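Local coordinates for iron-regulated ABC transporter siderophore-binding protein SirA (Staphylococcus aureus subsp. aureus, PDB 3MWF), which binds ferric staphyloferrin B and probably delivers this siderophore to an ABC transporter for iron uptake, at residues 87-92 against 105-110. Residues are numbered along the deposited sequence; the frame is centred on the assembly and turned at random.
Sequences IVASKV and APTVST. With SE8 (5-[(2-{[(3S)-5-{[(2S)-2-amino-2-carboxyethyl]amino}-3-carboxy-3-hydroxy-5-oxopentanoyl]amino}ethyl)amino]-2,5-dioxopentanoic acid), chain C.
Ala105 meets Ile87 where a right-handed beta-alpha-beta crossover, built through helix 98-104, lays strand 107-110 parallel to strand 86-90 as the outermost strand of a Rossmann-like sheet in a periplasmic-binding-protein lobe. The methyl CB of Ala105 touches CD1 of Ile87 at 3.9 Å. Pro106 opens the ladder: its carbonyl O accepts Ile87 N in the carbonyl plane. Thr107 shares a face with Ile87 and Ala89, the side covered by the crossover helix through Leu101. Its OG1, anti to the carbonyl carbon (chi1 -63°), turns back to bond Ala105 O and lies 3.6 Å from CB of Ile87, while the CG2 branch reaches CB of Ala89 at 3.9 Å. Val108 is gripped twice by the neighbouring strand, its N donating to Ile87 O and its O receiving Ala89 N at 2.8 Å. On the other face, its CG2 meets CG2 of Val88 only loosely, at 4.2 Å. In one of its two modelled conformers, Ser109 can also donate its OG to the next carbonyl, Thr110 O, from well off the carbonyl plane. Thr110 N gives Ala89 O a longer, more bent bond, 3.3 Å with 143° at the hydrogen; its OG1 is engaged by Tyr28 and the backbone of Thr112. Here the first strand gives way to a helix N-capped by Ser90, whose OG accepts Arg93 N, and Val92 touches the siderophore through CG2. The ladder nonetheless continues into this helix's first turn: Thr110 O takes Lys91 N at 2.9 Å, nearly in line with its C=O bond.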
loop_
_atom_site.group_PDB
_atom_site.type_symbol
_atom_site.label_atom_id
_atom_site.label_comp_id
_atom_site.label_asym_id
_atom_site.label_seq_id
_atom_site.Cartn_x
_atom_site.Cartn_y
_atom_site.Cartn_z
ATOM N N ILE A 87 -11.186 8.673 -14.676
ATOM C CA ILE A 87 -9.835 8.131 -14.510
ATOM C C ILE A 87 -9.390 8.436 -13.090
ATOM O O ILE A 87 -9.541 9.560 -12.629
ATOM C CB ILE A 87 -8.850 8.726 -15.535
ATOM C CG1 ILE A 87 -9.337 8.378 -16.953
ATOM C CG2 ILE A 87 -7.375 8.252 -15.269
ATOM C CD1 ILE A 87 -8.673 9.236 -18.034
ATOM N N VAL A 88 -8.842 7.432 -12.392
ATOM C CA VAL A 88 -8.310 7.671 -11.045
ATOM C C VAL A 88 -6.772 7.588 -11.134
ATOM O O VAL A 88 -6.199 6.546 -11.504
ATOM C CB VAL A 88 -8.841 6.637 -9.985
ATOM C CG1 VAL A 88 -8.264 6.923 -8.594
ATOM C CG2 VAL A 88 -10.375 6.659 -9.910
ATOM N N ALA A 89 -6.123 8.704 -10.810
ATOM C CA ALA A 89 -4.687 8.880 -11.011
ATOM C C ALA A 89 -4.073 9.227 -9.664
ATOM O O ALA A 89 -4.800 9.362 -8.682
ATOM C CB ALA A 89 -4.410 10.024 -12.010
ATOM N N SER A 90 -2.750 9.339 -9.648
ATOM C CA SER A 90 -2.016 9.820 -8.466
ATOM C C SER A 90 -1.018 10.891 -8.909
ATOM O O SER A 90 -0.509 10.859 -10.045
ATOM C CB SER A 90 -1.281 8.650 -7.774
ATOM O OG SER A 90 -0.222 8.140 -8.582
ATOM N N LYS A 91 -0.708 11.820 -8.009
ATOM C CA LYS A 91 0.315 12.820 -8.307
ATOM C C LYS A 91 1.660 12.108 -8.439
ATOM O O LYS A 91 2.434 12.366 -9.360
ATOM C CB LYS A 91 0.326 13.909 -7.215
ATOM C CG LYS A 91 1.268 15.095 -7.463
ATOM C CD LYS A 91 0.719 16.295 -6.692
ATOM C CE LYS A 91 1.750 16.927 -5.755
ATOM N NZ LYS A 91 2.818 17.688 -6.497
ATOM N N VAL A 92 1.931 11.149 -7.549
ATOM C CA VAL A 92 3.225 10.504 -7.619
ATOM C C VAL A 92 3.518 9.820 -8.979
ATOM O O VAL A 92 4.627 9.930 -9.508
ATOM C CB VAL A 92 3.484 9.581 -6.405
ATOM C CG1 VAL A 92 2.536 8.397 -6.397
ATOM C CG2 VAL A 92 4.932 9.147 -6.433
ATOM N N ALA A 105 -10.846 12.060 -20.102
ATOM C CA ALA A 105 -11.990 11.944 -19.238
ATOM C C ALA A 105 -11.743 12.688 -17.932
ATOM O O ALA A 105 -10.576 12.933 -17.582
ATOM C CB ALA A 105 -12.283 10.459 -18.931
ATOM N N PRO A 106 -12.820 13.015 -17.190
ATOM C CA PRO A 106 -12.646 13.608 -15.866
ATOM C C PRO A 106 -11.699 12.722 -15.069
ATOM O O PRO A 106 -11.886 11.493 -15.025
ATOM C CB PRO A 106 -14.052 13.545 -15.266
ATOM C CG PRO A 106 -14.961 13.615 -16.459
ATOM C CD PRO A 106 -14.245 12.783 -17.493
ATOM N N THR A 107 -10.681 13.347 -14.495
ATOM C CA THR A 107 -9.612 12.615 -13.833
ATOM C C THR A 107 -9.488 13.158 -12.409
ATOM O O THR A 107 -9.389 14.380 -12.199
ATOM C CB THR A 107 -8.272 12.810 -14.560
ATOM O OG1 THR A 107 -8.357 12.267 -15.874
ATOM C CG2 THR A 107 -7.124 12.094 -13.799
ATOM N N VAL A 108 -9.516 12.252 -11.438
ATOM C CA VAL A 108 -9.310 12.649 -10.037
ATOM C C VAL A 108 -8.033 11.991 -9.541
ATOM O O VAL A 108 -7.645 10.925 -10.027
ATOM C CB VAL A 108 -10.526 12.300 -9.151
ATOM C CG1 VAL A 108 -11.758 13.052 -9.669
ATOM C CG2 VAL A 108 -10.809 10.770 -9.157
ATOM N N SER A 109 -7.335 12.646 -8.609
ATOM C CA SER A 109 -5.978 12.203 -8.204
ATOM C C SER A 109 -5.748 12.310 -6.691
ATOM O O SER A 109 -6.035 13.353 -6.097
ATOM C CB SER A 109 -4.934 13.071 -8.922
ATOM O OG SER A 109 -3.599 12.639 -8.669
ATOM N N THR A 110 -5.228 11.246 -6.066
ATOM C CA THR A 110 -4.725 11.340 -4.693
ATOM C C THR A 110 -3.261 11.727 -4.785
ATOM O O THR A 110 -2.650 11.665 -5.845
ATOM C CB THR A 110 -4.765 9.983 -4.000
ATOM O OG1 THR A 110 -4.200 9.014 -4.905
ATOM C CG2 THR A 110 -6.211 9.572 -3.652
HETATM C C1 SE8 C . 8.450 1.728 -8.978
HETATM C C2 SE8 C . 9.156 0.568 -8.334
HETATM C C3 SE8 C . 8.276 -0.672 -8.343
HETATM N N4 SE8 C . 7.090 -0.532 -7.505
HETATM C C5 SE8 C . 7.066 -0.942 -6.253
HETATM C C6 SE8 C . 5.841 -0.590 -5.446
HETATM C C7 SE8 C . 5.954 0.822 -4.872
HETATM C C8 SE8 C . 4.608 1.178 -4.215
HETATM C C9 SE8 C . 4.625 2.470 -3.400
HETATM N N10 SE8 C . 5.384 3.473 -3.836
HETATM C C11 SE8 C . 5.385 4.714 -3.096
HETATM C C12 SE8 C . 4.881 5.860 -3.956
HETATM N N13 SE8 C . 5.280 7.159 -3.432
HETATM C C14 SE8 C . 6.495 7.740 -3.661
HETATM C C15 SE8 C . 7.341 7.263 -4.804
HETATM C C16 SE8 C . 7.994 6.027 -4.237
HETATM C C17 SE8 C . 8.290 4.934 -5.217
HETATM C C18 SE8 C . 9.687 4.529 -5.225
HETATM O O19 SE8 C . 8.339 1.740 -10.232
HETATM O O20 SE8 C . 8.051 2.656 -8.246
HETATM N N21 SE8 C . 9.527 0.937 -6.954
HETATM O O22 SE8 C . 7.964 -1.568 -5.723
HETATM C C23 SE8 C . 7.114 0.899 -3.895
HETATM O O24 SE8 C . 6.990 0.400 -2.748
HETATM O O25 SE8 C . 8.178 1.473 -4.238
HETATM O O26 SE8 C . 6.274 1.729 -5.941
HETATM O O27 SE8 C . 3.934 2.554 -2.389
HETATM O O28 SE8 C . 6.948 8.621 -2.954
HETATM O O29 SE8 C . 7.416 4.334 -5.849
HETATM O O30 SE8 C . 9.956 3.390 -5.592
HETATM O O31 SE8 C . 10.576 5.320 -4.818
#